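Local atomic coordinates of PfVFT1 (PDB entry 5JKQ), a protein that probably binds a small solute in the cleft between its two lobes, in the manner of Venus flytrap domains. Residues 18-23 / 147-152; 59-64 / 115-120; 193-198 / 220-225; 216-221 / 250-255. The protein carries 3 engineered substitutions. All coordinates share one frame; numbering follows the deposited sequence.

Contact 1: 18-23 / 147-152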
# COMPACT_ATOMS: atom_id res chain seq x y z
N ASP A 18 14.97 1.24 8.76
CA ASP A 18 14.96 2.41 9.62
C ASP A 18 15.24 3.70 8.84
O ASP A 18 14.54 4.69 9.01
CB ASP A 18 15.97 2.25 10.75
CG ASP A 18 15.62 1.11 11.69
OD1 ASP A 18 14.42 0.78 11.80
OD2 ASP A 18 16.54 0.55 12.32
N ILE A 19 16.28 3.68 8.00
CA ILE A 19 16.61 4.86 7.22
C ILE A 19 15.50 5.12 6.20
O ILE A 19 15.23 6.26 5.84
CB ILE A 19 17.97 4.71 6.51
CG1 ILE A 19 18.49 6.07 6.06
CG2 ILE A 19 17.89 3.72 5.33
CD1 ILE A 19 19.99 6.12 5.83
N TYR A 20 14.85 4.04 5.76
CA TYR A 20 13.69 4.13 4.89
C TYR A 20 12.55 4.86 5.60
O TYR A 20 11.96 5.78 5.05
CB TYR A 20 13.28 2.73 4.44
CG TYR A 20 11.85 2.60 3.94
CD1 TYR A 20 11.53 2.84 2.61
CD2 TYR A 20 10.84 2.18 4.79
CE1 TYR A 20 10.23 2.70 2.15
CE2 TYR A 20 9.55 2.04 4.35
CZ TYR A 20 9.25 2.30 3.03
OH TYR A 20 7.95 2.15 2.60
N HIS A 21 12.26 4.44 6.83
CA HIS A 21 11.21 5.09 7.62
C HIS A 21 11.59 6.52 7.97
O HIS A 21 10.73 7.40 8.03
CB HIS A 21 10.96 4.30 8.91
CG HIS A 21 10.21 3.03 8.71
ND1 HIS A 21 10.23 2.00 9.62
CD2 HIS A 21 9.40 2.62 7.70
CE1 HIS A 21 9.47 1.01 9.18
NE2 HIS A 21 8.96 1.36 8.02
N ALA A 22 12.88 6.75 8.19
CA ALA A 22 13.36 8.08 8.54
C ALA A 22 13.21 9.03 7.36
O ALA A 22 12.91 10.21 7.55
CB ALA A 22 14.81 8.00 8.97
N ALA A 23 13.40 8.52 6.15
CA ALA A 23 13.27 9.33 4.96
C ALA A 23 11.81 9.74 4.76
O ALA A 23 11.51 10.89 4.47
CB ALA A 23 13.79 8.59 3.75
N THR A 147 10.74 -4.51 -2.14
CA THR A 147 9.58 -4.44 -3.01
C THR A 147 9.23 -2.96 -3.19
O THR A 147 9.69 -2.11 -2.43
CB THR A 147 8.36 -5.18 -2.44
OG1 THR A 147 7.87 -4.49 -1.29
CG2 THR A 147 8.73 -6.62 -2.07
N ASP A 148 8.42 -2.66 -4.20
CA ASP A 148 7.88 -1.32 -4.37
C ASP A 148 6.98 -1.01 -3.17
O ASP A 148 6.60 -1.92 -2.43
CB ASP A 148 7.10 -1.22 -5.68
CG ASP A 148 6.84 0.22 -6.09
OD1 ASP A 148 6.02 0.89 -5.42
OD2 ASP A 148 7.44 0.68 -7.09
N ASN A 149 6.63 0.26 -2.98
CA ASN A 149 5.82 0.66 -1.84
C ASN A 149 4.32 0.40 -2.03
O ASN A 149 3.57 0.45 -1.06
CB ASN A 149 6.02 2.15 -1.53
CG ASN A 149 7.47 2.49 -1.21
OD1 ASN A 149 7.99 2.10 -0.17
ND2 ASN A 149 8.11 3.23 -2.11
N TYR A 150 3.89 0.14 -3.26
CA TYR A 150 2.46 0.09 -3.55
C TYR A 150 1.79 -1.18 -3.02
O TYR A 150 0.57 -1.23 -2.91
CB TYR A 150 2.19 0.23 -5.06
CG TYR A 150 2.71 -0.88 -5.95
CD1 TYR A 150 2.17 -2.16 -5.90
CD2 TYR A 150 3.70 -0.63 -6.89
CE1 TYR A 150 2.63 -3.17 -6.72
CE2 TYR A 150 4.17 -1.63 -7.72
CZ TYR A 150 3.62 -2.90 -7.64
OH TYR A 150 4.08 -3.89 -8.46
N PHE A 151 2.59 -2.19 -2.71
CA PHE A 151 2.06 -3.47 -2.26
C PHE A 151 1.18 -3.32 -1.03
O PHE A 151 1.47 -2.53 -0.14
CB PHE A 151 3.20 -4.45 -1.97
CG PHE A 151 3.84 -5.00 -3.21
CD1 PHE A 151 3.32 -6.11 -3.84
CD2 PHE A 151 4.96 -4.38 -3.76
CE1 PHE A 151 3.90 -6.61 -4.99
CE2 PHE A 151 5.54 -4.88 -4.90
CZ PHE A 151 5.02 -6.00 -5.52
N LEU A 152 0.09 -4.08 -1.00
CA LEU A 152 -0.86 -4.02 0.10
C LEU A 152 -0.21 -4.46 1.41
O LEU A 152 0.67 -5.32 1.43
CB LEU A 152 -2.08 -4.90 -0.20
CG LEU A 152 -2.87 -4.57 -1.46
CD1 LEU A 152 -4.03 -5.53 -1.62
CD2 LEU A 152 -3.36 -3.13 -1.45
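Asn149 OD1 sits at the edge of the Tyr20 ring, near its plane, with His21 NE2 also at the edge of that ring, and the planes of the Tyr20 ring and the Asn149 amide are only 17° apart. Tyr20 OH donates to Asn149 OD1 at 2.8 Å, the hydroxyl coming in at 29° from the amide plane. Within the loop, Tyr150 CE1 stands 3.7 Å above the centre of the Phe151 ring. Tyr20 CG is roughly anti to the backbone N (chi1 160°), which sends the phenol off its helix to the loop. Tyrosine suits the place because its length bridges backbones 10.9 Å apart from Tyr20 CA to Asn149 CA, and its hydroxyl meets the amide oxygen inside an apolar setting of Ile174, Ala278, Trp103 and Met107. Just before Asn149, Asp148 OD1 accepts from Tyr150 N at 3.1 Å through its anti lone pair, while Asp148 OD2 is hydrogen-bonded to the hydroxyls of Tyr94 and Tyr129. Asn149, inside this Asx turn after strand 146-147, is thus joined to helix 14-29 within one lobe of the Venus flytrap fold.

Contact 2: 59-64 / 115-120; sequences INVKDD and SKHIFN
A histidine in the last turn of a helix reaches across to a loop and donates its ring N-H to a main-chain carbonyl: His117 NE2 to Ile59 O, 3.0 Å, with an N-H···O angle of 158°. The loop carries an Asx turn at Asn60 and packs on the C-terminal end of helix 102-118, in one lobe of the Venus flytrap fold. The carbonyl oxygen lies at the edge of the imidazole, near its plane, as a ring N-H requires. His117 leaves its helix with CG anti to the backbone N (chi1 176°), and this extended course carries NE2 out to the loop; the bond implies that NE2 bears a proton. Histidine suits the spot because it offers a directed donor at the end of a ring that also packs on Ile19 of helix 14-29. Val61 turns its branched side chain to the helix and has the most surface covered here. Val61 CG1 rests on Ile118 CG1 at 3.6 Å, and Val61 CB lies 3.8 Å from Ile118 CA, so a beta-branched residue fits close against the helix backbone. Ile19 touches all four contacting residues, and Arg15 NH1, from the same helix, hydrogen-bonds to the carbonyls of Asn60 and Lys62. Where helix 102-118 ends, Phe119 N still bonds to Ser115 O at 2.8 Å. Within the loop, Lys62 N donates to Asn60 OD1 at 2.9 Å from well above the amide plane, 60° out of it.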
# COMPACT_ATOMS: atom_id res chain seq x y z
N ILE A 59 20.46 8.51 12.01
CA ILE A 59 20.76 7.18 11.50
C ILE A 59 22.21 7.05 11.03
O ILE A 59 22.72 7.91 10.31
CB ILE A 59 19.82 6.79 10.32
CG1 ILE A 59 18.35 6.92 10.74
CG2 ILE A 59 20.10 5.37 9.84
CD1 ILE A 59 17.96 6.07 11.94
N ASN A 60 22.84 5.96 11.45
CA ASN A 60 24.20 5.63 11.04
C ASN A 60 24.26 5.33 9.55
O ASN A 60 23.55 4.45 9.06
CB ASN A 60 24.70 4.43 11.85
CG ASN A 60 26.09 3.98 11.43
OD1 ASN A 60 26.89 4.76 10.93
ND2 ASN A 60 26.37 2.70 11.63
N VAL A 61 25.09 6.07 8.83
CA VAL A 61 25.24 5.89 7.39
C VAL A 61 26.63 5.36 7.05
O VAL A 61 27.12 5.52 5.94
CB VAL A 61 25.00 7.21 6.62
CG1 VAL A 61 23.57 7.67 6.81
CG2 VAL A 61 25.97 8.30 7.08
N LYS A 62 27.25 4.72 8.04
CA LYS A 62 28.57 4.14 7.88
C LYS A 62 28.45 2.74 7.27
O LYS A 62 27.45 2.05 7.49
CB LYS A 62 29.28 4.10 9.23
CG LYS A 62 30.76 3.78 9.19
CD LYS A 62 31.44 4.26 10.46
CE LYS A 62 32.75 3.53 10.73
NZ LYS A 62 33.66 3.53 9.55
N ASP A 63 29.44 2.34 6.48
CA ASP A 63 29.41 1.03 5.82
C ASP A 63 30.18 -0.02 6.62
O ASP A 63 30.70 -0.99 6.06
CB ASP A 63 29.98 1.14 4.40
CG ASP A 63 31.47 1.46 4.38
OD1 ASP A 63 32.01 1.91 5.40
OD2 ASP A 63 32.10 1.25 3.32
N ASP A 64 30.25 0.19 7.93
CA ASP A 64 30.93 -0.75 8.83
C ASP A 64 30.03 -1.94 9.17
O ASP A 64 30.53 -3.04 9.44
CB ASP A 64 31.37 -0.03 10.12
CG ASP A 64 30.22 0.67 10.82
OD1 ASP A 64 29.17 0.91 10.18
OD2 ASP A 64 30.36 1.00 12.02
N SER A 115 19.73 9.44 -0.11
CA SER A 115 21.00 9.76 -0.73
C SER A 115 21.61 11.03 -0.15
O SER A 115 22.82 11.14 0.01
CB SER A 115 20.85 9.90 -2.24
OG SER A 115 20.50 8.66 -2.84
N LYS A 116 20.76 12.00 0.18
CA LYS A 116 21.23 13.28 0.71
C LYS A 116 21.70 13.18 2.16
O LYS A 116 22.29 14.12 2.69
CB LYS A 116 20.13 14.34 0.59
CG LYS A 116 20.02 14.94 -0.80
CD LYS A 116 18.98 16.05 -0.87
CE LYS A 116 17.56 15.51 -0.85
NZ LYS A 116 16.54 16.60 -0.95
N HIS A 117 21.45 12.03 2.79
CA HIS A 117 21.91 11.81 4.16
C HIS A 117 23.14 10.90 4.18
O HIS A 117 24.13 11.20 4.86
CB HIS A 117 20.81 11.20 5.01
CG HIS A 117 21.25 10.85 6.40
ND1 HIS A 117 21.91 11.75 7.21
CD2 HIS A 117 21.15 9.70 7.11
CE1 HIS A 117 22.19 11.17 8.37
NE2 HIS A 117 21.74 9.93 8.33
N ILE A 118 23.08 9.79 3.46
CA ILE A 118 24.23 8.90 3.36
C ILE A 118 25.35 9.61 2.62
O ILE A 118 26.49 9.63 3.06
CB ILE A 118 23.90 7.59 2.63
CG1 ILE A 118 22.80 6.83 3.39
CG2 ILE A 118 25.15 6.72 2.50
CD1 ILE A 118 22.38 5.50 2.76
N PHE A 119 24.98 10.20 1.48
CA PHE A 119 25.90 10.98 0.67
C PHE A 119 25.50 12.45 0.76
O PHE A 119 24.92 12.86 1.76
CB PHE A 119 25.90 10.46 -0.77
CG PHE A 119 26.39 9.05 -0.90
CD1 PHE A 119 27.75 8.78 -0.86
CD2 PHE A 119 25.51 8.00 -1.05
CE1 PHE A 119 28.21 7.48 -0.97
CE2 PHE A 119 25.96 6.70 -1.17
CZ PHE A 119 27.32 6.44 -1.13
N ASN A 120 25.79 13.23 -0.28
CA ASN A 120 25.53 14.66 -0.26
C ASN A 120 24.87 15.14 -1.56
O ASN A 120 25.09 16.27 -2.00
CB ASN A 120 26.83 15.42 -0.01
CG ASN A 120 26.62 16.71 0.77
OD1 ASN A 120 26.15 16.69 1.91
ND2 ASN A 120 26.98 17.84 0.17

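Contact 3: 193-198 / 220-225; sequences EDLKSY and NIFLDK
Phe222 sets the far end of its ring, CE1 and CZ, against two successive residues of the helix opposite. Phe222 CZ lies 3.8 Å from Leu195 CD2, which approaches the ring obliquely, and Phe222 CE1 is 3.8 Å from Lys196 CA, which sits at the ring edge, near its plane. The aliphatic stem of Lys196 adds to this, with Lys196 CG 3.9 Å from Phe222 CE1. Further out, the extended lysine chain runs across Ile221 at about a right angle, and Lys196 CE meets Ile221 CG2 at 3.8 Å. Lysine suits this margin: its methylenes cover apolar surface before the ammonium group is reached. Ile221 CG2 also stands 4.0 Å above the centre of the Phe222 ring, covering one face from the neighbouring residue of its own helix. With CG anti to its carbonyl carbon (chi1 -66°), Phe222 directs the ring at helix 192-201. The helix ends just beyond, where Leu223 takes positive phi; Lys225 then sends NZ to the carbonyls of Ile199 and Ser200, a second tie between the elements. Two helices side by side, the second of them crossing between parallel strands 206-209 and 227-229, are characteristic of an alpha/beta lobe such as those of a Venus flytrap domain.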
# COMPACT_ATOMS: atom_id res chain seq x y z
N GLU A 193 -22.00 3.77 11.05
CA GLU A 193 -22.75 3.42 12.25
C GLU A 193 -24.16 2.94 11.92
O GLU A 193 -24.60 1.92 12.43
CB GLU A 193 -22.82 4.62 13.20
CG GLU A 193 -23.57 4.35 14.50
CD GLU A 193 -22.87 3.35 15.39
OE1 GLU A 193 -21.69 3.04 15.13
OE2 GLU A 193 -23.51 2.86 16.35
N ASP A 194 -24.85 3.68 11.06
CA ASP A 194 -26.19 3.30 10.63
C ASP A 194 -26.14 1.98 9.87
O ASP A 194 -27.06 1.17 9.95
CB ASP A 194 -26.83 4.39 9.75
CG ASP A 194 -27.15 5.65 10.52
OD1 ASP A 194 -27.45 5.56 11.73
OD2 ASP A 194 -27.13 6.74 9.90
N LEU A 195 -25.07 1.78 9.11
CA LEU A 195 -24.88 0.56 8.34
C LEU A 195 -24.75 -0.64 9.27
O LEU A 195 -25.40 -1.67 9.05
CB LEU A 195 -23.65 0.67 7.44
CG LEU A 195 -23.31 -0.55 6.58
CD1 LEU A 195 -24.41 -0.85 5.59
CD2 LEU A 195 -21.98 -0.34 5.87
N LYS A 196 -23.93 -0.51 10.30
CA LYS A 196 -23.74 -1.57 11.29
C LYS A 196 -25.06 -2.01 11.89
O LYS A 196 -25.33 -3.21 12.00
CB LYS A 196 -22.80 -1.11 12.41
CG LYS A 196 -21.32 -1.11 12.04
CD LYS A 196 -20.48 -0.68 13.23
CE LYS A 196 -19.10 -0.23 12.81
NZ LYS A 196 -18.31 0.32 13.95
N SER A 197 -25.87 -1.04 12.30
CA SER A 197 -27.19 -1.33 12.86
C SER A 197 -28.03 -2.12 11.88
O SER A 197 -28.64 -3.12 12.25
CB SER A 197 -27.90 -0.03 13.24
OG SER A 197 -27.21 0.65 14.28
N TYR A 198 -28.05 -1.69 10.62
CA TYR A 198 -28.84 -2.38 9.60
C TYR A 198 -28.37 -3.82 9.41
O TYR A 198 -29.18 -4.75 9.43
CB TYR A 198 -28.78 -1.63 8.27
CG TYR A 198 -29.71 -2.20 7.23
CD1 TYR A 198 -31.03 -1.80 7.15
CD2 TYR A 198 -29.26 -3.16 6.32
CE1 TYR A 198 -31.89 -2.32 6.20
CE2 TYR A 198 -30.11 -3.68 5.37
CZ TYR A 198 -31.42 -3.26 5.31
OH TYR A 198 -32.27 -3.79 4.36
N ASN A 220 -13.44 -6.94 8.06
CA ASN A 220 -12.92 -6.70 9.40
C ASN A 220 -14.00 -6.26 10.37
O ASN A 220 -13.90 -6.49 11.58
CB ASN A 220 -11.82 -5.63 9.35
CG ASN A 220 -10.55 -6.12 8.68
OD1 ASN A 220 -10.19 -7.29 8.80
ND2 ASN A 220 -9.87 -5.22 7.99
N ILE A 221 -15.05 -5.63 9.84
CA ILE A 221 -16.13 -5.10 10.65
C ILE A 221 -17.26 -6.11 10.81
O ILE A 221 -17.73 -6.35 11.92
CB ILE A 221 -16.71 -3.80 10.05
CG1 ILE A 221 -15.59 -2.78 9.79
CG2 ILE A 221 -17.78 -3.21 10.95
CD1 ILE A 221 -14.85 -2.32 11.04
N PHE A 222 -17.70 -6.69 9.70
CA PHE A 222 -18.95 -7.45 9.68
C PHE A 222 -18.77 -8.96 9.77
O PHE A 222 -19.71 -9.67 10.10
CB PHE A 222 -19.74 -7.10 8.42
CG PHE A 222 -20.21 -5.68 8.38
CD1 PHE A 222 -21.11 -5.22 9.33
CD2 PHE A 222 -19.75 -4.80 7.42
CE1 PHE A 222 -21.54 -3.91 9.31
CE2 PHE A 222 -20.18 -3.49 7.40
CZ PHE A 222 -21.08 -3.04 8.34
N LEU A 223 -17.56 -9.46 9.49
CA LEU A 223 -17.27 -10.88 9.63
C LEU A 223 -18.17 -11.71 8.70
O LEU A 223 -18.26 -11.42 7.51
CB LEU A 223 -17.44 -11.32 11.09
CG LEU A 223 -16.76 -10.43 12.13
CD1 LEU A 223 -17.19 -10.84 13.53
CD2 LEU A 223 -15.25 -10.50 11.99
N ASP A 224 -18.83 -12.74 9.24
CA ASP A 224 -19.64 -13.64 8.43
C ASP A 224 -21.12 -13.25 8.42
O ASP A 224 -21.97 -14.03 7.96
CB ASP A 224 -19.49 -15.08 8.93
CG ASP A 224 -20.11 -15.29 10.30
OD1 ASP A 224 -20.15 -14.33 11.09
OD2 ASP A 224 -20.54 -16.43 10.59
N LYS A 225 -21.44 -12.06 8.92
CA LYS A 225 -22.82 -11.57 8.90
C LYS A 225 -23.33 -11.35 7.47
O LYS A 225 -24.54 -11.25 7.25
CB LYS A 225 -22.93 -10.25 9.67
CG LYS A 225 -23.56 -10.38 11.05
CD LYS A 225 -25.08 -10.40 10.96
CE LYS A 225 -25.72 -10.13 12.31
NZ LYS A 225 -27.17 -9.80 12.19

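Contact 4: 216-221 / 250-255; sequences NALKNI and IGVISG
Leu218 supplies almost the whole of the helix side, its two methyls aimed at two strand residues. Leu218 CD1 meets Val252 CG1 at 3.5 Å and Val252 CG2 at 3.7 Å, while Leu218 CD2 touches Ile250 CD1 at 3.4 Å, a tight approach. Both encounters are tip to tip, so the forked end of leucine spreads over the strand and gives each of its branches a partner. Val252 answers with both methyls, CG1 being anti to its backbone N (chi1 -169°); a short beta-branched residue suits the point where helix and strand come nearest, 8.3 Å between Leu218 CA and Val252 CA. Ile250 has the longer way to go and extends CD1 along a stretched chain. It stands two residues before Val252 on the same face of the strand, Gly251 between them belonging to the alternate position. The helix is the connection of a beta-alpha-beta crossover from strand 206-209 to strand 227-229, and strand 250-253 runs parallel to 206-209 on its other flank. Ile207 of that middle strand touches Leu218, Ile250 and Val252, making one apolar layer between helix and sheet. The disulfide Cys209-Cys215 fastens the end of the same strand to the start of the helix, and Cys209 also touches Val252. Beyond the strand end, Ser254 OG is hydrogen-bonded to Asn214 ND2.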
# COMPACT_ATOMS: atom_id res chain seq x y z
N ASN A 216 -12.33 -6.72 2.00
CA ASN A 216 -11.55 -7.03 3.20
C ASN A 216 -11.66 -5.93 4.25
O ASN A 216 -11.74 -6.21 5.45
CB ASN A 216 -10.08 -7.26 2.84
CG ASN A 216 -9.76 -8.72 2.59
OD1 ASN A 216 -10.24 -9.60 3.31
ND2 ASN A 216 -8.94 -8.99 1.58
N ALA A 217 -11.67 -4.68 3.81
CA ALA A 217 -11.77 -3.55 4.72
C ALA A 217 -13.08 -3.60 5.51
O ALA A 217 -13.13 -3.15 6.66
CB ALA A 217 -11.66 -2.24 3.96
N LEU A 218 -14.12 -4.15 4.90
CA LEU A 218 -15.42 -4.27 5.56
C LEU A 218 -15.58 -5.62 6.25
O LEU A 218 -16.35 -5.74 7.20
CB LEU A 218 -16.56 -4.07 4.55
CG LEU A 218 -17.02 -2.62 4.37
CD1 LEU A 218 -16.17 -1.90 3.34
CD2 LEU A 218 -18.49 -2.58 4.00
N LYS A 219 -14.86 -6.63 5.77
CA LYS A 219 -14.89 -7.95 6.40
C LYS A 219 -14.38 -7.86 7.83
O LYS A 219 -14.84 -8.59 8.71
CB LYS A 219 -14.05 -8.95 5.60
CG LYS A 219 -14.22 -10.40 6.04
CD LYS A 219 -13.04 -11.26 5.62
CE LYS A 219 -13.50 -12.49 4.85
NZ LYS A 219 -14.05 -12.13 3.51
N ASN A 220 -13.44 -6.94 8.06
CA ASN A 220 -12.92 -6.70 9.40
C ASN A 220 -14.00 -6.26 10.37
O ASN A 220 -13.90 -6.49 11.58
CB ASN A 220 -11.82 -5.63 9.35
CG ASN A 220 -10.55 -6.12 8.68
OD1 ASN A 220 -10.19 -7.29 8.80
ND2 ASN A 220 -9.87 -5.22 7.99
N ILE A 221 -15.05 -5.63 9.84
CA ILE A 221 -16.13 -5.10 10.65
C ILE A 221 -17.26 -6.11 10.81
O ILE A 221 -17.73 -6.35 11.92
CB ILE A 221 -16.71 -3.80 10.05
CG1 ILE A 221 -15.59 -2.78 9.79
CG2 ILE A 221 -17.78 -3.21 10.95
CD1 ILE A 221 -14.85 -2.32 11.04
N ILE A 250 -24.86 -2.89 -0.50
CA ILE A 250 -23.91 -1.81 -0.69
C ILE A 250 -22.86 -2.16 -1.74
O ILE A 250 -22.69 -3.33 -2.09
CB ILE A 250 -23.18 -1.43 0.63
CG1 ILE A 250 -22.33 -2.61 1.14
CG2 ILE A 250 -24.18 -0.98 1.68
CD1 ILE A 250 -21.35 -2.22 2.22
N GLY A 251 -22.17 -1.14 -2.22
CA GLY A 251 -21.04 -1.30 -3.10
C GLY A 251 -19.83 -0.65 -2.47
O GLY A 251 -19.88 0.52 -2.07
N VAL A 252 -18.74 -1.41 -2.34
CA VAL A 252 -17.50 -0.91 -1.77
C VAL A 252 -16.52 -0.58 -2.89
O VAL A 252 -16.24 -1.43 -3.74
CB VAL A 252 -16.85 -1.92 -0.81
CG1 VAL A 252 -15.72 -1.26 -0.04
CG2 VAL A 252 -17.89 -2.48 0.16
N ILE A 253 -16.00 0.64 -2.88
CA ILE A 253 -15.14 1.10 -3.96
C ILE A 253 -14.26 2.26 -3.49
O ILE A 253 -14.66 3.04 -2.63
CB ILE A 253 -15.98 1.51 -5.19
CG1 ILE A 253 -15.09 1.66 -6.43
CG2 ILE A 253 -16.79 2.78 -4.91
CD1 ILE A 253 -15.84 1.50 -7.73
N SER A 254 -13.06 2.36 -4.05
CA SER A 254 -12.08 3.35 -3.61
C SER A 254 -12.27 4.72 -4.28
O SER A 254 -11.74 5.72 -3.80
CB SER A 254 -10.67 2.85 -3.89
OG SER A 254 -10.46 1.57 -3.31
N GLY A 255 -13.03 4.76 -5.37
CA GLY A 255 -13.23 6.00 -6.10
C GLY A 255 -14.54 6.07 -6.86
O GLY A 255 -15.17 5.04 -7.14

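Overall arrangement
The contacts fall into two pairs. Contacts 1 and 2 touch through Ile19, whose CD1 lies 3.8 Å from Ile118 CG1, so helix 14-29 serves both; their centres are 17 Å apart. Contacts 3 and 4, with centres 11 Å apart, share helix 212-222 and meet where Leu195 CD1 lies 3.9 Å from Ile250 CG2. The pairs probably belong to different lobes: contacts 2 and 3 stand on opposite sides of the chain's centre, about 49 Å between centres. Contact 1 comes nearer to contact 4, about 7 Å at their nearest atoms, without touching. The solute site of such bi-lobed proteins usually lies between the lobes, so it would probably be nearer contact 1, about 10 Å from the chain's centre, than contact 2, at about 27 Å.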